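Local coordinates for protein sulfate transporter 4.1, chloroplastic (Arabidopsis thaliana, PDB 7LHV) that cotransports sulfate and protons across the membrane as a member of the SLC26/SulP transporter family and may help regulate sulfate assimilation, at residues F95-M100 / E401-L406; L99-T104 / A395-S400; P134-A139 / S407-G412; S144-I149 / N359-D364. One frame throughout, in Å; residues are numbered along the deposited sequence.

Contact 1: residues F95-M100 / E401-L406; sequences FKLDLM and EAKTGL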
# COMPACT_ATOMS: atom_id res chain seq x y z
N PHE A 95 -34.81 31.03 6.44
CA PHE A 95 -34.37 32.15 5.61
C PHE A 95 -33.50 33.10 6.41
O PHE A 95 -32.42 33.50 5.96
CB PHE A 95 -35.57 32.87 4.99
CG PHE A 95 -35.20 33.96 3.99
CD1 PHE A 95 -34.52 35.10 4.39
CD2 PHE A 95 -35.51 33.81 2.65
CE1 PHE A 95 -34.18 36.08 3.47
CE2 PHE A 95 -35.17 34.79 1.73
CZ PHE A 95 -34.51 35.92 2.14
N LYS A 96 -33.95 33.49 7.61
CA LYS A 96 -33.17 34.43 8.40
C LYS A 96 -31.83 33.83 8.81
O LYS A 96 -30.79 34.50 8.73
CB LYS A 96 -33.97 34.90 9.62
CG LYS A 96 -34.27 33.85 10.68
CD LYS A 96 -35.11 34.42 11.81
CE LYS A 96 -34.33 35.42 12.66
NZ LYS A 96 -33.21 34.80 13.42
N LEU A 97 -31.83 32.56 9.22
CA LEU A 97 -30.57 31.93 9.61
C LEU A 97 -29.61 31.81 8.44
O LEU A 97 -28.41 32.09 8.58
CB LEU A 97 -30.85 30.55 10.22
CG LEU A 97 -31.59 30.59 11.56
CD1 LEU A 97 -31.85 29.18 12.06
CD2 LEU A 97 -30.82 31.39 12.59
N ASP A 98 -30.12 31.42 7.26
CA ASP A 98 -29.27 31.30 6.08
C ASP A 98 -28.73 32.66 5.65
O ASP A 98 -27.56 32.76 5.27
CB ASP A 98 -30.05 30.65 4.94
CG ASP A 98 -30.28 29.17 5.16
OD1 ASP A 98 -29.55 28.59 5.99
OD2 ASP A 98 -31.17 28.60 4.51
N LEU A 99 -29.56 33.70 5.70
CA LEU A 99 -29.10 35.03 5.30
C LEU A 99 -28.00 35.52 6.24
O LEU A 99 -26.97 36.03 5.78
CB LEU A 99 -30.28 36.00 5.29
CG LEU A 99 -30.01 37.40 4.73
CD1 LEU A 99 -29.83 37.35 3.22
CD2 LEU A 99 -31.14 38.35 5.10
N MET A 100 -28.20 35.36 7.55
CA MET A 100 -27.18 35.79 8.49
C MET A 100 -25.89 34.99 8.31
O MET A 100 -24.80 35.57 8.30
CB MET A 100 -27.70 35.65 9.92
CG MET A 100 -28.68 36.74 10.32
SD MET A 100 -28.15 38.39 9.82
CE MET A 100 -26.66 38.59 10.79
N GLU A 401 -25.76 28.99 12.76
CA GLU A 401 -27.06 28.34 12.62
C GLU A 401 -27.48 28.21 11.16
O GLU A 401 -28.66 28.32 10.82
CB GLU A 401 -28.13 29.08 13.43
CG GLU A 401 -27.92 29.06 14.93
CD GLU A 401 -28.06 27.67 15.52
OE1 GLU A 401 -28.86 26.87 14.99
OE2 GLU A 401 -27.36 27.38 16.51
N ALA A 402 -26.51 27.96 10.29
CA ALA A 402 -26.82 27.72 8.88
C ALA A 402 -27.55 26.39 8.74
O ALA A 402 -27.11 25.37 9.28
CB ALA A 402 -25.55 27.72 8.04
N LYS A 403 -28.66 26.39 8.01
CA LYS A 403 -29.52 25.23 7.89
C LYS A 403 -29.43 24.56 6.53
O LYS A 403 -29.27 23.33 6.45
CB LYS A 403 -30.98 25.62 8.17
CG LYS A 403 -31.21 26.13 9.58
CD LYS A 403 -30.81 25.08 10.60
CE LYS A 403 -30.96 25.60 12.02
NZ LYS A 403 -30.51 24.58 13.01
N THR A 404 -29.52 25.32 5.44
CA THR A 404 -29.49 24.77 4.10
C THR A 404 -28.26 25.29 3.35
O THR A 404 -27.42 26.00 3.91
CB THR A 404 -30.77 25.12 3.34
OG1 THR A 404 -30.83 26.54 3.13
CG2 THR A 404 -31.99 24.68 4.13
N GLY A 405 -28.17 24.93 2.08
CA GLY A 405 -27.10 25.41 1.23
C GLY A 405 -27.28 26.82 0.71
O GLY A 405 -26.38 27.34 0.06
N LEU A 406 -28.43 27.44 0.99
CA LEU A 406 -28.65 28.82 0.59
C LEU A 406 -27.61 29.74 1.20
O LEU A 406 -27.23 30.75 0.59
CB LEU A 406 -30.06 29.27 0.99
CG LEU A 406 -30.56 30.57 0.37
CD1 LEU A 406 -30.76 30.41 -1.12
CD2 LEU A 406 -31.85 31.01 1.04
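Asp98 of helix 91-119 reaches into the short loop 401-406 and grips it by two backbone N-H groups and one hydroxyl: a carboxylate-to-loop contact at the first turns of a predicted membrane helix in the SLC26/SulP transport domain. The loop joins helix 391-399 to helix 406-426, and Thr404, one of the residues Asp98 holds, also caps the start of that second helix. The two carboxylate oxygens divide the work. OD1 of Asp98 faces two successive peptide groups: Lys403 N, at 3.1 Å, arrives nearly along the C-O axis, and Thr404 N adds a weak, longer bond. OD2 takes the hydroxyl, Thr404 OG1 donating to Asp98 OD2 over 2.5 Å from a position 41° out of the carboxylate plane. A chi1 of -73° sets Asp98 CG anti to its own carbonyl carbon, directed at the loop. With three donors, one of them weak, and a buried setting, the carboxylate is probably the anion.

One residue back along the helix, the contact turns apolar. Leu97 lies alongside the base of Glu401, its CD2 3.6 Å from Glu401 CB, while Leu97 CB rests against Glu401 O. Its other methyl, CD1, meets Lys403 CE at 3.7 Å as the lysine passes by on its way to a weak salt bridge with Glu401. Tyr89 packs against Asp98, Thr404 and Leu406. The hydroxyl that Asp98 engages has a second task, since Thr404 OG1 accepts a weak capping bond from Leu406 N, 3.3 Å away.

Contact 2: residues L99-T104 / A395-S400; sequences LMAGIT and AVNNES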
# COMPACT_ATOMS: atom_id res chain seq x y z
N LEU A 99 -29.56 33.70 5.70
CA LEU A 99 -29.10 35.03 5.30
C LEU A 99 -28.00 35.52 6.24
O LEU A 99 -26.97 36.03 5.78
CB LEU A 99 -30.28 36.00 5.29
CG LEU A 99 -30.01 37.40 4.73
CD1 LEU A 99 -29.83 37.35 3.22
CD2 LEU A 99 -31.14 38.35 5.10
N MET A 100 -28.20 35.36 7.55
CA MET A 100 -27.18 35.79 8.49
C MET A 100 -25.89 34.99 8.31
O MET A 100 -24.80 35.57 8.30
CB MET A 100 -27.70 35.65 9.92
CG MET A 100 -28.68 36.74 10.32
SD MET A 100 -28.15 38.39 9.82
CE MET A 100 -26.66 38.59 10.79
N ALA A 101 -26.00 33.67 8.15
CA ALA A 101 -24.81 32.85 7.97
C ALA A 101 -24.08 33.20 6.68
O ALA A 101 -22.85 33.26 6.66
CB ALA A 101 -25.20 31.37 7.98
N GLY A 102 -24.82 33.44 5.60
CA GLY A 102 -24.19 33.80 4.35
C GLY A 102 -23.47 35.14 4.42
O GLY A 102 -22.35 35.27 3.93
N ILE A 103 -24.11 36.14 5.03
CA ILE A 103 -23.46 37.44 5.19
C ILE A 103 -22.19 37.30 6.02
O ILE A 103 -21.13 37.84 5.68
CB ILE A 103 -24.43 38.46 5.80
CG1 ILE A 103 -25.48 38.88 4.77
CG2 ILE A 103 -23.69 39.66 6.33
CD1 ILE A 103 -26.60 39.72 5.35
N THR A 104 -22.28 36.56 7.13
CA THR A 104 -21.13 36.37 8.00
C THR A 104 -19.98 35.68 7.28
O THR A 104 -18.83 36.11 7.35
CB THR A 104 -21.56 35.56 9.23
OG1 THR A 104 -22.54 36.30 9.97
CG2 THR A 104 -20.39 35.27 10.12
N ALA A 395 -16.89 25.98 9.98
CA ALA A 395 -17.25 26.13 11.38
C ALA A 395 -18.08 27.39 11.59
O ALA A 395 -19.21 27.33 12.09
CB ALA A 395 -15.99 26.16 12.24
N VAL A 396 -17.56 28.54 11.13
CA VAL A 396 -18.26 29.81 11.32
C VAL A 396 -19.67 29.73 10.76
O VAL A 396 -20.62 30.28 11.33
CB VAL A 396 -17.46 30.95 10.69
CG1 VAL A 396 -18.30 32.20 10.57
CG2 VAL A 396 -16.21 31.23 11.51
N ASN A 397 -19.84 29.02 9.65
CA ASN A 397 -21.17 28.72 9.14
C ASN A 397 -21.96 27.87 10.13
O ASN A 397 -23.17 28.03 10.28
CB ASN A 397 -21.06 28.02 7.79
CG ASN A 397 -22.21 28.35 6.87
OD1 ASN A 397 -22.82 29.41 6.97
ND2 ASN A 397 -22.50 27.45 5.94
N ASN A 398 -21.27 26.93 10.80
CA ASN A 398 -21.96 26.00 11.69
C ASN A 398 -22.54 26.71 12.91
O ASN A 398 -23.73 26.54 13.22
CB ASN A 398 -21.02 24.88 12.12
CG ASN A 398 -21.76 23.69 12.70
OD1 ASN A 398 -22.65 23.13 12.06
ND2 ASN A 398 -21.40 23.31 13.91
N GLU A 399 -21.74 27.52 13.62
CA GLU A 399 -22.37 28.19 14.75
C GLU A 399 -23.19 29.41 14.34
O GLU A 399 -23.84 30.01 15.20
CB GLU A 399 -21.40 28.62 15.87
CG GLU A 399 -20.42 29.75 15.56
CD GLU A 399 -19.16 29.27 14.90
OE1 GLU A 399 -19.16 28.13 14.40
OE2 GLU A 399 -18.17 30.02 14.88
N SER A 400 -23.19 29.78 13.07
CA SER A 400 -24.12 30.79 12.58
C SER A 400 -25.50 30.23 12.32
O SER A 400 -26.33 30.92 11.72
CB SER A 400 -23.57 31.45 11.31
OG SER A 400 -22.31 32.05 11.55
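Within the two segments the backbones are closest at Ala101, on helix 91-119, and Ser400, just past the helical part of 395-400, CA to CA 5.1 Å. The Ala101 methyl touches two side chains: Ala101 CB lies 3.2 Å from Asn397 OD1 and 3.7 Å from Ser400 CB. The other end of the Asn397 amide is engaged away from this helix, ND2 donating to the carbonyl of Gln146. One turn beyond Ala101, Thr104 brings its methyl across, with CG2 3.7 Å from Val396 CG1 and a little farther from Ser400 OG. Its chi1 of -63° sets OG1 beside the backbone N, anti to the carbonyl carbon, where it bonds to Met100 O at 2.9 Å; CG2 is then anti to N. That carbonyl therefore takes two donors, Thr104 OG1 and Thr104 N, from opposite faces of its plane. Ser400 OG lies very close to Val396 O, a bond whose length is doubtful. Ala286 of helix 284-300 packs against both Thr104 and Val396. The Thr104 hydroxyl, and probably that of Ser400, turns to the backbone of its own segment, and what meets between the segments is carbon, with one amide oxygen, in a buried seam without a hydrogen bond across it.

Contact 3: residues P134-A139 / S407-G412; sequences PVFVYA and SGLITG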
# COMPACT_ATOMS: atom_id res chain seq x y z
N PRO A 134 -17.45 28.79 -8.31
CA PRO A 134 -17.63 27.46 -7.69
C PRO A 134 -18.67 27.44 -6.59
O PRO A 134 -19.43 26.47 -6.49
CB PRO A 134 -16.23 27.12 -7.16
CG PRO A 134 -15.49 28.40 -7.15
CD PRO A 134 -16.04 29.19 -8.28
N VAL A 135 -18.77 28.50 -5.78
CA VAL A 135 -19.74 28.51 -4.70
C VAL A 135 -21.16 28.36 -5.25
O VAL A 135 -21.90 27.46 -4.84
CB VAL A 135 -19.60 29.80 -3.86
CG1 VAL A 135 -20.84 30.01 -3.02
CG2 VAL A 135 -18.38 29.71 -2.98
N PHE A 136 -21.53 29.20 -6.22
CA PHE A 136 -22.83 29.04 -6.87
C PHE A 136 -22.99 27.64 -7.44
O PHE A 136 -24.09 27.08 -7.41
CB PHE A 136 -23.02 30.07 -7.99
CG PHE A 136 -23.31 31.45 -7.50
CD1 PHE A 136 -22.31 32.24 -6.98
CD2 PHE A 136 -24.59 31.96 -7.58
CE1 PHE A 136 -22.59 33.52 -6.54
CE2 PHE A 136 -24.87 33.23 -7.14
CZ PHE A 136 -23.87 34.01 -6.62
N VAL A 137 -21.91 27.06 -7.96
CA VAL A 137 -22.02 25.69 -8.46
C VAL A 137 -22.19 24.72 -7.31
O VAL A 137 -23.06 23.84 -7.35
CB VAL A 137 -20.80 25.34 -9.33
CG1 VAL A 137 -20.88 23.91 -9.78
CG2 VAL A 137 -20.74 26.26 -10.53
N TYR A 138 -21.41 24.89 -6.24
CA TYR A 138 -21.46 23.92 -5.15
C TYR A 138 -22.84 23.91 -4.50
O TYR A 138 -23.40 22.83 -4.24
CB TYR A 138 -20.39 24.23 -4.11
CG TYR A 138 -20.34 23.20 -3.01
CD1 TYR A 138 -19.70 21.99 -3.20
CD2 TYR A 138 -20.95 23.43 -1.78
CE1 TYR A 138 -19.65 21.04 -2.20
CE2 TYR A 138 -20.91 22.49 -0.78
CZ TYR A 138 -20.26 21.30 -1.00
OH TYR A 138 -20.21 20.35 -0.00
N ALA A 139 -23.42 25.08 -4.28
CA ALA A 139 -24.75 25.16 -3.69
C ALA A 139 -25.79 24.42 -4.52
O ALA A 139 -26.84 24.06 -3.98
CB ALA A 139 -25.16 26.62 -3.51
N SER A 407 -27.12 29.42 2.40
CA SER A 407 -26.05 30.20 3.02
C SER A 407 -24.84 30.30 2.11
O SER A 407 -24.13 31.31 2.12
CB SER A 407 -25.66 29.59 4.36
OG SER A 407 -26.79 29.41 5.19
N GLY A 408 -24.58 29.25 1.31
CA GLY A 408 -23.53 29.36 0.31
C GLY A 408 -23.86 30.38 -0.76
O GLY A 408 -23.07 31.28 -1.04
N LEU A 409 -25.07 30.28 -1.33
CA LEU A 409 -25.45 31.18 -2.42
C LEU A 409 -25.32 32.63 -2.00
O LEU A 409 -24.67 33.44 -2.68
CB LEU A 409 -26.88 30.89 -2.87
CG LEU A 409 -27.10 29.72 -3.82
CD1 LEU A 409 -28.58 29.55 -4.10
CD2 LEU A 409 -26.33 29.92 -5.11
N ILE A 410 -25.89 32.98 -0.84
CA ILE A 410 -25.78 34.34 -0.34
C ILE A 410 -24.32 34.75 -0.24
O ILE A 410 -23.93 35.83 -0.70
CB ILE A 410 -26.49 34.47 1.02
CG1 ILE A 410 -27.96 34.04 0.90
CG2 ILE A 410 -26.39 35.89 1.54
CD1 ILE A 410 -28.80 35.01 0.10
N THR A 411 -23.48 33.87 0.31
CA THR A 411 -22.05 34.16 0.38
C THR A 411 -21.52 34.49 -1.00
O THR A 411 -20.89 35.54 -1.20
CB THR A 411 -21.31 32.96 0.97
OG1 THR A 411 -21.57 32.88 2.38
CG2 THR A 411 -19.81 33.11 0.75
N GLY A 412 -21.81 33.64 -1.98
CA GLY A 412 -21.37 33.92 -3.34
C GLY A 412 -21.87 35.26 -3.83
O GLY A 412 -21.12 36.03 -4.44
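Phe136 of helix 125-141 lays its ring between Leu409 and Gly412 of helix 406-426, two helices that run antiparallel here: the axes of the two segments approach to 8.4 Å, with directions 163° apart. From CB, a chi1 of -75° sets CG anti to the carbonyl carbon, and CG already lies near Leu409 CD2. The ring then parts into two sides. Along one, CD2 makes the nearer touch, 3.6 Å from Leu409 CD2, with CE2 following at 4.1 Å from the same methyl. Along the other, CD1 approaches Gly412 CA, and CE1 goes deeper, 3.3 Å from Gly412 C. At the tip, CZ remains against Gly412 C, at 3.7 Å. Gly408 and Gly412 form a GxxxG pair whose bare backbone faces helix 125-141: Val135 CG1 sits 3.2 Å from Gly408 O. A turn on from Val135, Ala139 CB closes against Leu409 CG at 3.7 Å. Around this pair, Phe132 meets the Phe136 ring, Val137 turns to Val374 and Leu378 of helix 365-381, Val135 also touches Ile149 of strand 149-150, and Thr411 faces Val105 and Leu109 of helix 91-119, so that helix 406-426 is packed between helices 91-119 and 125-141.

Contact 4: residues S144-I149 / N359-D364; sequences SRQLAI and NRYELD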
# COMPACT_ATOMS: atom_id res chain seq x y z
N SER A 144 -23.33 18.72 1.23
CA SER A 144 -23.28 19.33 2.55
C SER A 144 -24.07 20.63 2.58
O SER A 144 -24.13 21.37 1.59
CB SER A 144 -21.83 19.60 2.95
OG SER A 144 -21.75 19.99 4.31
N ARG A 145 -24.70 20.91 3.72
CA ARG A 145 -25.50 22.11 3.88
C ARG A 145 -24.81 23.18 4.71
O ARG A 145 -25.31 24.31 4.77
CB ARG A 145 -26.85 21.76 4.53
CG ARG A 145 -27.67 20.77 3.72
CD ARG A 145 -28.92 20.36 4.47
NE ARG A 145 -29.60 19.24 3.82
CZ ARG A 145 -30.63 18.58 4.33
NH1 ARG A 145 -31.12 18.90 5.52
NH2 ARG A 145 -31.16 17.58 3.65
N GLN A 146 -23.68 22.87 5.34
CA GLN A 146 -22.92 23.86 6.10
C GLN A 146 -21.51 24.07 5.59
O GLN A 146 -20.83 24.99 6.07
CB GLN A 146 -22.85 23.48 7.59
CG GLN A 146 -24.15 23.65 8.37
CD GLN A 146 -25.22 22.66 7.98
OE1 GLN A 146 -26.30 23.04 7.53
NE2 GLN A 146 -24.93 21.38 8.15
N LEU A 147 -21.03 23.25 4.66
CA LEU A 147 -19.66 23.39 4.17
C LEU A 147 -19.50 24.67 3.36
O LEU A 147 -20.36 25.02 2.55
CB LEU A 147 -19.27 22.18 3.33
CG LEU A 147 -17.80 22.09 2.94
CD1 LEU A 147 -16.98 21.62 4.12
CD2 LEU A 147 -17.61 21.16 1.77
N ALA A 148 -18.39 25.36 3.59
CA ALA A 148 -18.06 26.59 2.88
C ALA A 148 -16.93 26.31 1.90
O ALA A 148 -15.88 25.78 2.28
CB ALA A 148 -17.66 27.69 3.85
N ILE A 149 -17.14 26.68 0.63
CA ILE A 149 -16.24 26.34 -0.46
C ILE A 149 -15.50 27.59 -0.89
O ILE A 149 -16.10 28.66 -1.07
CB ILE A 149 -17.02 25.73 -1.64
CG1 ILE A 149 -17.41 24.30 -1.31
CG2 ILE A 149 -16.19 25.76 -2.91
CD1 ILE A 149 -16.23 23.44 -0.95
N ASN A 359 -25.68 17.77 12.32
CA ASN A 359 -26.89 18.50 11.95
C ASN A 359 -28.02 17.59 11.50
O ASN A 359 -29.01 18.09 10.95
CB ASN A 359 -26.57 19.52 10.87
CG ASN A 359 -25.74 20.68 11.39
OD1 ASN A 359 -26.26 21.60 12.01
ND2 ASN A 359 -24.44 20.62 11.14
N ARG A 360 -27.90 16.28 11.70
CA ARG A 360 -29.02 15.34 11.54
C ARG A 360 -29.53 15.29 10.10
O ARG A 360 -30.71 15.51 9.82
CB ARG A 360 -30.15 15.70 12.51
CG ARG A 360 -29.83 15.51 13.98
CD ARG A 360 -31.04 15.86 14.82
NE ARG A 360 -30.76 15.78 16.25
CZ ARG A 360 -30.91 14.69 16.98
NH1 ARG A 360 -31.35 13.56 16.45
NH2 ARG A 360 -30.61 14.73 18.28
N TYR A 361 -28.61 14.99 9.18
CA TYR A 361 -29.01 14.71 7.81
C TYR A 361 -28.00 13.76 7.18
O TYR A 361 -26.87 13.64 7.64
CB TYR A 361 -29.17 15.99 6.98
CG TYR A 361 -27.91 16.79 6.76
CD1 TYR A 361 -27.51 17.76 7.67
CD2 TYR A 361 -27.12 16.60 5.63
CE1 TYR A 361 -26.36 18.50 7.47
CE2 TYR A 361 -25.97 17.33 5.43
CZ TYR A 361 -25.60 18.28 6.35
OH TYR A 361 -24.45 19.01 6.15
N GLU A 362 -28.44 13.08 6.12
CA GLU A 362 -27.62 12.07 5.47
C GLU A 362 -26.61 12.71 4.53
O GLU A 362 -26.87 13.74 3.91
CB GLU A 362 -28.50 11.09 4.69
CG GLU A 362 -29.47 10.31 5.54
CD GLU A 362 -29.63 8.88 5.06
OE1 GLU A 362 -30.72 8.30 5.25
OE2 GLU A 362 -28.67 8.33 4.48
N LEU A 363 -25.45 12.07 4.40
CA LEU A 363 -24.42 12.51 3.47
C LEU A 363 -23.56 11.31 3.11
O LEU A 363 -23.26 10.47 3.96
CB LEU A 363 -23.57 13.63 4.07
CG LEU A 363 -22.59 14.37 3.16
CD1 LEU A 363 -22.47 15.80 3.61
CD2 LEU A 363 -21.22 13.71 3.18
N ASP A 364 -23.15 11.25 1.85
CA ASP A 364 -22.27 10.20 1.35
C ASP A 364 -20.99 10.80 0.80
O ASP A 364 -20.99 11.92 0.29
CB ASP A 364 -22.98 9.35 0.29
CG ASP A 364 -23.50 10.17 -0.86
OD1 ASP A 364 -23.40 11.41 -0.81
OD2 ASP A 364 -24.01 9.57 -1.83
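Tyr361 and Arg145 lie flat on one another, joining two loops that each follow a membrane helix. The guanidinium is stacked on the ring, the two planes only 7° apart and its centre 4.6 Å from the ring centre. Because the arginine is extended from CG to NE, it slides across the whole ring in the opposite sense to the tyrosine: Arg145 CD stands over the ring centre, 4.1 Å from the centroid, as a CH-pi contact, and Arg145 NH1 ends 3.8 Å from Tyr361 CB. The cation-pi component is therefore off-centre. At the phenol tip, Arg145 N donates to Tyr361 OH at 3.1 Å in an almost straight bond (177°), joined by a weak one from Ser144 OG. Thus a single residue, Arg145, holds the tyrosine both by its face and by its hydroxyl. Leu363 adds an apolar touch, CD1 to Ser144 CA at 3.8 Å.

Further out, Ala356 of helix 330-358 backs Tyr361 and Leu363, and the amide of Asn359 bonds to Leu355 O and to Asn398. Arg360 forms a salt bridge with Asp557 of the second subunit. Loop 144-149 runs into strand 149-150, which pairs antiparallel with strand 388-389; such short paired strands, each leading into a half-helix, are a hallmark of the fold that SLC26 shares with SLC4 and SLC23 transporters.

In the fold
Contacts 1 and 2 both use helix 91-119, and Ala402 of the first packs on Ala101 and Asn397 of the second. Contact 3 takes up helix 406-426 where the loop of contact 1 ends, and a hydrogen bond between Gly102 O and Thr411 OG1 ties it to contact 2. Contact 2 is wholly buried; the other three are partly so. Chemistry follows place: contacts 2 and 3, between helices or at a helix end, meet mostly through carbon, with no hydrogen bond across either, whereas contacts 1 and 4, which involve loops, rely on a carboxylate and on a stacked arginine. Contact 4, nested along the chain within the other three, alone has residues reaching the second subunit.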